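Nucleoporin nup120 (PDB 4GQ2) serves as a component of the nuclear pore complex, whose nucleoporins can act as structural parts and as docking partners for transiently associated nuclear transport factors. Local coordinates at residues P173-A178 against C185-N190. Numbering follows the deposited sequence.
Sequences PDLMAA and CVSFFN
Strands 173-178 and 183-188 run antiparallel as a hairpin, and a classic beta bulge interrupts their pairing near its open end. At the regular end Ala177 and Cys185 form a hydrogen-bonded pair: Ala177 N gives to Cys185 O at 3.0 Å, in the carbonyl plane, while the return bond from Cys185 N is almost straight but meets Ala177 O from above its carbonyl plane. Ser187 N then reaches Leu175 O at 2.9 Å. At the bulge Ser187 O faces two successive amides, taking a good bond from Asp174 N (2.8 Å), close to the line of the C=O bond, and a weak one from Leu175 N. The backbone of Asp174 twists out of the extended range (psi -54°), so both amides can face one carbonyl, and its CB points toward the partner strand.

From there the Asp174 side chain runs alongside Phe189, crossing it obliquely. CB lies 3.5 Å from Ser187 O and also touches Phe189 N. CG, anti to the backbone N (chi1 -164°), comes near Phe189 CA and CD1. OD1 ends in plane at the ring edge, 3.7 Å from Phe189 CD1. Carboxylate and ring stand 86° apart. The same ring makes a cation-pi contact with Arg233.

Ser187 OG, wedged between its own N and C, sits 3.4 Å from Leu175 CB, on the face that meets strand 238-244. On the other face Val186 CG1 packs against Pro173 CB at 3.7 Å, and both Met176 and Val186 touch Ile132 of strand 126-133. The pair makes up the first two strands of a four-stranded antiparallel sheet between neighbouring sheets, the up-and-down blade arrangement characteristic of a beta-propeller.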
loop_
_atom_site.group_PDB
_atom_site.type_symbol
_atom_site.label_atom_id
_atom_site.label_comp_id
_atom_site.label_asym_id
_atom_site.label_seq_id
_atom_site.Cartn_x
_atom_site.Cartn_y
_atom_site.Cartn_z
ATOM N N PRO A 173 -38.727 12.944 -24.350
ATOM C CA PRO A 173 -38.585 13.096 -22.900
ATOM C C PRO A 173 -37.261 13.774 -22.572
ATOM O O PRO A 173 -36.241 13.473 -23.197
ATOM C CB PRO A 173 -38.597 11.648 -22.385
ATOM C CG PRO A 173 -39.219 10.848 -23.482
ATOM C CD PRO A 173 -38.744 11.522 -24.738
ATOM N N ASP A 174 -37.293 14.694 -21.614
ATOM C CA ASP A 174 -36.157 15.562 -21.352
ATOM C C ASP A 174 -35.732 15.566 -19.878
ATOM O O ASP A 174 -34.571 15.318 -19.562
ATOM C CB ASP A 174 -36.475 16.982 -21.827
ATOM C CG ASP A 174 -35.239 17.848 -21.945
ATOM O OD1 ASP A 174 -34.266 17.430 -22.619
ATOM O OD2 ASP A 174 -35.249 18.955 -21.374
ATOM N N LEU A 175 -36.670 15.853 -18.984
ATOM C CA LEU A 175 -36.374 15.863 -17.558
ATOM C C LEU A 175 -37.371 14.999 -16.800
ATOM O O LEU A 175 -38.518 14.846 -17.230
ATOM C CB LEU A 175 -36.367 17.293 -17.006
ATOM C CG LEU A 175 -35.322 18.282 -17.546
ATOM C CD1 LEU A 175 -35.694 19.712 -17.180
ATOM C CD2 LEU A 175 -33.922 17.951 -17.045
ATOM N N MET A 176 -36.918 14.425 -15.686
ATOM C CA MET A 176 -37.759 13.583 -14.839
ATOM C C MET A 176 -37.787 14.094 -13.407
ATOM O O MET A 176 -36.846 14.744 -12.946
ATOM C CB MET A 176 -37.253 12.141 -14.804
ATOM C CG MET A 176 -36.933 11.510 -16.150
ATOM S SD MET A 176 -35.950 10.009 -15.940
ATOM C CE MET A 176 -37.149 8.852 -15.281
ATOM N N ALA A 177 -38.873 13.781 -12.708
ATOM C CA ALA A 177 -38.934 13.934 -11.259
ATOM C C ALA A 177 -39.882 12.888 -10.690
ATOM O O ALA A 177 -41.100 12.974 -10.870
ATOM C CB ALA A 177 -39.370 15.343 -10.864
ATOM N N ALA A 178 -39.305 11.886 -10.034
ATOM C CA ALA A 178 -40.063 10.873 -9.312
ATOM C C ALA A 178 -40.983 11.545 -8.297
ATOM O O ALA A 178 -40.558 12.419 -7.541
ATOM C CB ALA A 178 -39.113 9.913 -8.610
ATOM N N CYS A 185 -43.143 12.302 -13.074
ATOM C CA CYS A 185 -43.384 13.319 -14.084
ATOM C C CYS A 185 -42.230 13.390 -15.068
ATOM O O CYS A 185 -41.065 13.303 -14.683
ATOM C CB CYS A 185 -43.583 14.685 -13.439
ATOM S SG CYS A 185 -45.059 14.791 -12.412
ATOM N N VAL A 186 -42.572 13.556 -16.341
ATOM C CA VAL A 186 -41.597 13.643 -17.417
ATOM C C VAL A 186 -41.965 14.833 -18.298
ATOM O O VAL A 186 -43.078 14.910 -18.819
ATOM C CB VAL A 186 -41.569 12.343 -18.256
ATOM C CG1 VAL A 186 -40.584 12.451 -19.410
ATOM C CG2 VAL A 186 -41.240 11.142 -17.384
ATOM N N SER A 187 -41.033 15.769 -18.442
ATOM C CA SER A 187 -41.233 16.927 -19.309
ATOM C C SER A 187 -40.578 16.681 -20.659
ATOM O O SER A 187 -39.649 15.868 -20.774
ATOM C CB SER A 187 -40.669 18.198 -18.663
ATOM O OG SER A 187 -39.257 18.142 -18.556
ATOM N N PHE A 188 -41.054 17.395 -21.675
ATOM C CA PHE A 188 -40.601 17.155 -23.039
ATOM C C PHE A 188 -39.763 18.293 -23.592
ATOM O O PHE A 188 -39.966 19.451 -23.236
ATOM C CB PHE A 188 -41.787 16.834 -23.950
ATOM C CG PHE A 188 -42.583 15.643 -23.495
ATOM C CD1 PHE A 188 -42.131 14.348 -23.746
ATOM C CD2 PHE A 188 -43.778 15.813 -22.799
ATOM C CE1 PHE A 188 -42.863 13.250 -23.324
ATOM C CE2 PHE A 188 -44.515 14.714 -22.373
ATOM C CZ PHE A 188 -44.057 13.433 -22.638
ATOM N N PHE A 189 -38.824 17.944 -24.469
ATOM C CA PHE A 189 -37.837 18.887 -24.979
ATOM C C PHE A 189 -38.455 20.097 -25.679
ATOM O O PHE A 189 -37.979 21.224 -25.503
ATOM C CB PHE A 189 -36.854 18.182 -25.921
ATOM C CG PHE A 189 -35.793 19.089 -26.464
ATOM C CD1 PHE A 189 -34.604 19.279 -25.770
ATOM C CD2 PHE A 189 -35.991 19.779 -27.653
ATOM C CE1 PHE A 189 -33.627 20.130 -26.259
ATOM C CE2 PHE A 189 -35.021 20.633 -28.149
ATOM C CZ PHE A 189 -33.835 20.807 -27.452
ATOM N N ASN A 190 -39.500 19.859 -26.475
ATOM C CA ASN A 190 -40.148 20.923 -27.249
ATOM C C ASN A 190 -41.340 21.556 -26.521
ATOM O O ASN A 190 -42.044 22.396 -27.079
ATOM C CB ASN A 190 -40.552 20.423 -28.646
ATOM C CG ASN A 190 -39.365 19.917 -29.457
ATOM O OD1 ASN A 190 -38.773 18.888 -29.137
ATOM N ND2 ASN A 190 -39.022 20.633 -30.516
#